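Local structure of staphylococcus aureus CymR (Staphylococcus aureus, 3T8R) at residues L20-L31 and G66-A74. The protein probably binds DNA as a dimeric, Rrf2-type winged helix-turn-helix transcriptional regulator that senses oxidation through a thiol and controls stress resistance and the oxidative response. Residues are numbered along the deposited sequence; the frame is centred on the assembly and turned at random.
Sequences LAKKEGQGCISL and GGYQLRVPA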
loop_
_atom_site.group_PDB
_atom_site.type_symbol
_atom_site.label_atom_id
_atom_site.label_comp_id
_atom_site.label_asym_id
_atom_site.label_seq_id
_atom_site.Cartn_x
_atom_site.Cartn_y
_atom_site.Cartn_z
ATOM N N LEU A 20 11.665 16.836 14.959
ATOM C CA LEU A 20 11.174 17.805 15.921
ATOM C C LEU A 20 10.736 17.123 17.215
ATOM O O LEU A 20 10.911 17.674 18.308
ATOM C CB LEU A 20 10.023 18.632 15.331
ATOM C CG LEU A 20 10.352 19.583 14.179
ATOM C CD1 LEU A 20 9.064 20.228 13.688
ATOM C CD2 LEU A 20 11.314 20.674 14.649
ATOM N N ALA A 21 10.170 15.928 17.094
ATOM C CA ALA A 21 9.702 15.187 18.255
ATOM C C ALA A 21 10.888 14.789 19.121
ATOM O O ALA A 21 10.801 14.761 20.348
ATOM C CB ALA A 21 8.885 13.958 17.834
ATOM N N LYS A 22 12.012 14.509 18.478
ATOM C CA LYS A 22 13.203 14.100 19.213
ATOM C C LYS A 22 13.805 15.256 19.992
ATOM O O LYS A 22 14.745 15.075 20.764
ATOM C CB LYS A 22 14.229 13.486 18.263
ATOM C CG LYS A 22 13.908 12.064 17.911
ATOM C CD LYS A 22 14.929 11.505 16.946
ATOM C CE LYS A 22 14.583 10.087 16.556
ATOM N NZ LYS A 22 14.876 9.111 17.647
ATOM N N LYS A 23 13.249 16.444 19.793
ATOM C CA LYS A 23 13.736 17.637 20.464
ATOM C C LYS A 23 12.650 18.325 21.287
ATOM O O LYS A 23 12.887 19.394 21.845
ATOM C CB LYS A 23 14.301 18.618 19.436
ATOM C CG LYS A 23 15.599 18.154 18.790
ATOM C CD LYS A 23 16.823 18.603 19.591
ATOM C CE LYS A 23 16.919 20.126 19.648
ATOM N NZ LYS A 23 18.219 20.623 20.199
ATOM N N GLU A 24 11.462 17.726 21.370
ATOM C CA GLU A 24 10.336 18.408 22.013
ATOM C C GLU A 24 10.728 19.078 23.336
ATOM O O GLU A 24 11.242 18.429 24.245
ATOM C CB GLU A 24 9.144 17.470 22.229
ATOM C CG GLU A 24 7.911 18.204 22.755
ATOM C CD GLU A 24 6.771 17.284 23.179
ATOM O OE1 GLU A 24 5.974 17.712 24.049
ATOM O OE2 GLU A 24 6.654 16.152 22.645
ATOM N N GLY A 25 10.494 20.384 23.427
ATOM C CA GLY A 25 10.773 21.129 24.641
ATOM C C GLY A 25 12.231 21.524 24.823
ATOM O O GLY A 25 12.635 21.929 25.912
ATOM N N GLN A 26 13.021 21.409 23.758
ATOM C CA GLN A 26 14.440 21.758 23.816
ATOM C C GLN A 26 14.814 22.852 22.819
ATOM O O GLN A 26 15.923 22.857 22.279
ATOM C CB GLN A 26 15.302 20.529 23.546
ATOM C CG GLN A 26 15.036 19.364 24.460
ATOM C CD GLN A 26 15.859 18.156 24.074
ATOM O OE1 GLN A 26 16.899 17.881 24.673
ATOM N NE2 GLN A 26 15.405 17.433 23.056
ATOM N N GLY A 27 13.898 23.776 22.572
ATOM C CA GLY A 27 14.168 24.850 21.638
ATOM C C GLY A 27 13.797 24.469 20.220
ATOM O O GLY A 27 12.766 23.835 19.992
ATOM N N CYS A 28 14.647 24.824 19.263
ATOM C CA CYS A 28 14.269 24.710 17.862
ATOM C C CYS A 28 15.285 24.020 16.966
ATOM O O CYS A 28 16.456 23.867 17.315
ATOM C CB CYS A 28 13.964 26.096 17.302
ATOM S SG CYS A 28 12.653 26.941 18.196
ATOM N N ILE A 29 14.807 23.597 15.800
ATOM C CA ILE A 29 15.667 23.081 14.757
ATOM C C ILE A 29 15.472 23.946 13.522
ATOM O O ILE A 29 14.339 24.248 13.137
ATOM C CB ILE A 29 15.325 21.630 14.413
ATOM C CG1 ILE A 29 15.304 20.775 15.682
ATOM C CG2 ILE A 29 16.332 21.062 13.417
ATOM C CD1 ILE A 29 16.608 20.814 16.455
ATOM N N SER A 30 16.574 24.364 12.910
ATOM C CA SER A 30 16.493 25.201 11.721
ATOM C C SER A 30 15.965 24.391 10.556
ATOM O O SER A 30 16.249 23.196 10.439
ATOM C CB SER A 30 17.862 25.786 11.368
ATOM O OG SER A 30 18.779 24.761 11.044
ATOM N N LEU A 31 15.186 25.038 9.698
ATOM C CA LEU A 31 14.759 24.400 8.463
ATOM C C LEU A 31 15.996 23.995 7.695
ATOM O O LEU A 31 16.066 22.905 7.124
ATOM C CB LEU A 31 13.932 25.361 7.611
ATOM C CG LEU A 31 12.424 25.316 7.845
ATOM C CD1 LEU A 31 11.692 25.713 6.570
ATOM C CD2 LEU A 31 12.006 23.926 8.280
ATOM N N GLY A 66 13.637 30.923 10.403
ATOM C CA GLY A 66 13.272 29.612 9.902
ATOM C C GLY A 66 13.697 28.498 10.843
ATOM O O GLY A 66 14.384 27.567 10.435
ATOM N N GLY A 67 13.301 28.610 12.108
ATOM C CA GLY A 67 13.564 27.583 13.107
ATOM C C GLY A 67 12.243 27.105 13.668
ATOM O O GLY A 67 11.331 27.905 13.867
ATOM N N TYR A 68 12.135 25.803 13.921
ATOM C CA TYR A 68 10.842 25.199 14.231
ATOM C C TYR A 68 10.838 24.292 15.453
ATOM O O TYR A 68 11.874 23.775 15.862
ATOM C CB TYR A 68 10.342 24.418 13.016
ATOM C CG TYR A 68 9.825 25.332 11.941
ATOM C CD1 TYR A 68 8.497 25.729 11.927
ATOM C CD2 TYR A 68 10.676 25.838 10.962
ATOM C CE1 TYR A 68 8.019 26.581 10.956
ATOM C CE2 TYR A 68 10.197 26.702 9.984
ATOM C CZ TYR A 68 8.870 27.062 9.990
ATOM O OH TYR A 68 8.374 27.908 9.023
ATOM N N GLN A 69 9.647 24.101 16.017
ATOM C CA GLN A 69 9.457 23.196 17.136
ATOM C C GLN A 69 8.039 22.631 17.074
ATOM O O GLN A 69 7.159 23.209 16.445
ATOM C CB GLN A 69 9.695 23.919 18.465
ATOM C CG GLN A 69 8.608 24.913 18.823
ATOM C CD GLN A 69 8.935 25.749 20.055
ATOM O OE1 GLN A 69 9.993 25.596 20.664
ATOM N NE2 GLN A 69 8.022 26.641 20.419
ATOM N N LEU A 70 7.826 21.481 17.697
ATOM C CA LEU A 70 6.477 20.977 17.864
ATOM C C LEU A 70 5.645 21.985 18.647
ATOM O O LEU A 70 6.124 22.583 19.599
ATOM C CB LEU A 70 6.536 19.683 18.653
ATOM C CG LEU A 70 6.081 18.380 18.017
ATOM C CD1 LEU A 70 6.504 18.241 16.565
ATOM C CD2 LEU A 70 6.610 17.261 18.874
ATOM N N ARG A 71 4.398 22.172 18.242
ATOM C CA ARG A 71 3.484 23.013 18.985
ATOM C C ARG A 71 2.542 22.160 19.830
ATOM O O ARG A 71 2.010 22.617 20.851
ATOM C CB ARG A 71 2.685 23.882 18.018
ATOM C CG ARG A 71 1.580 24.620 18.702
ATOM C CD ARG A 71 0.758 25.467 17.763
ATOM N NE ARG A 71 -0.354 26.011 18.527
ATOM C CZ ARG A 71 -1.495 25.361 18.728
ATOM N NH1 ARG A 71 -1.673 24.161 18.192
ATOM N NH2 ARG A 71 -2.461 25.911 19.458
ATOM N N VAL A 72 2.343 20.923 19.385
ATOM C CA VAL A 72 1.518 19.945 20.061
ATOM C C VAL A 72 2.425 18.784 20.445
ATOM O O VAL A 72 3.309 18.408 19.669
ATOM C CB VAL A 72 0.395 19.474 19.113
ATOM C CG1 VAL A 72 -0.136 18.106 19.504
ATOM C CG2 VAL A 72 -0.723 20.535 19.081
ATOM N N PRO A 73 2.226 18.219 21.644
ATOM C CA PRO A 73 3.092 17.121 22.100
ATOM C C PRO A 73 3.042 15.901 21.191
ATOM O O PRO A 73 1.999 15.584 20.617
ATOM C CB PRO A 73 2.560 16.786 23.502
ATOM C CG PRO A 73 1.266 17.521 23.642
ATOM C CD PRO A 73 1.262 18.644 22.674
ATOM N N ALA A 74 4.181 15.227 21.067
ATOM C CA ALA A 74 4.303 14.106 20.142
ATOM C C ALA A 74 3.299 12.992 20.416
ATOM O O ALA A 74 2.854 12.303 19.486
ATOM C CB ALA A 74 5.725 13.551 20.158
HETATM O O HOH W 1 10.189 20.299 18.944
#
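Ile29 and Tyr68 form the hydrogen-bonded antiparallel pair that joins strand 29-30 to strand 67-70: Ile29 N reaches Tyr68 O at 2.9 Å and Tyr68 N returns to Ile29 O at 2.8 Å. Two residues on, Leu31 N binds Gly66 O at 2.8 Å. Between these bonds Ser30 faces Gly67 as a non-hydrogen-bonded pair, and its OG turns to cap Ser33 N at the start of helix 31-37. Just before the strand, Cys28 points its CB toward strand 67-70, 3.4 Å from Tyr68 O, and SG stands anti to its own carbonyl carbon (chi1 -58°), with Val61 as a further neighbour of the side chain. As the only cysteine of the chain, it is probably the oxidation-sensing thiol. Leu31 meets the CD2-CE2 side of the Tyr68 ring obliquely, CG lying 3.4 Å from CE2. Leu20 puts CD2 against the Tyr68 carbonyl and CB 3.7 Å from Leu70 CD1, whereas the other branch of Leu70, CD2, rests on Ala21. A water joins the two backbones, donating to Leu20 O and accepting from Leu70 N. Within the consecutive turns Ala21-Glu24 and Lys23-Gln26, Glu24 stretches out with CG anti to the backbone N (chi1 -174°), carrying its carboxylate to the Pro73-Ala74 backbone. OE2 accepts from Ala74 N at 3.1 Å, the donor standing above the carboxylate plane, and OE1 lies against Pro73 CA and CB. The methyls (CB) of Ala21 and Ala74 meet at 3.9 Å. This is the three-stranded sheet of a winged helix: 67-70 is central, bonded on its other edge to strand 58-60, where Ile58 touches both Leu20 and Tyr68. Helix 42-54 packs against Leu31 and Tyr68 through Val49, and helix 123-127 covers Ala21 and Ala74 through Leu123.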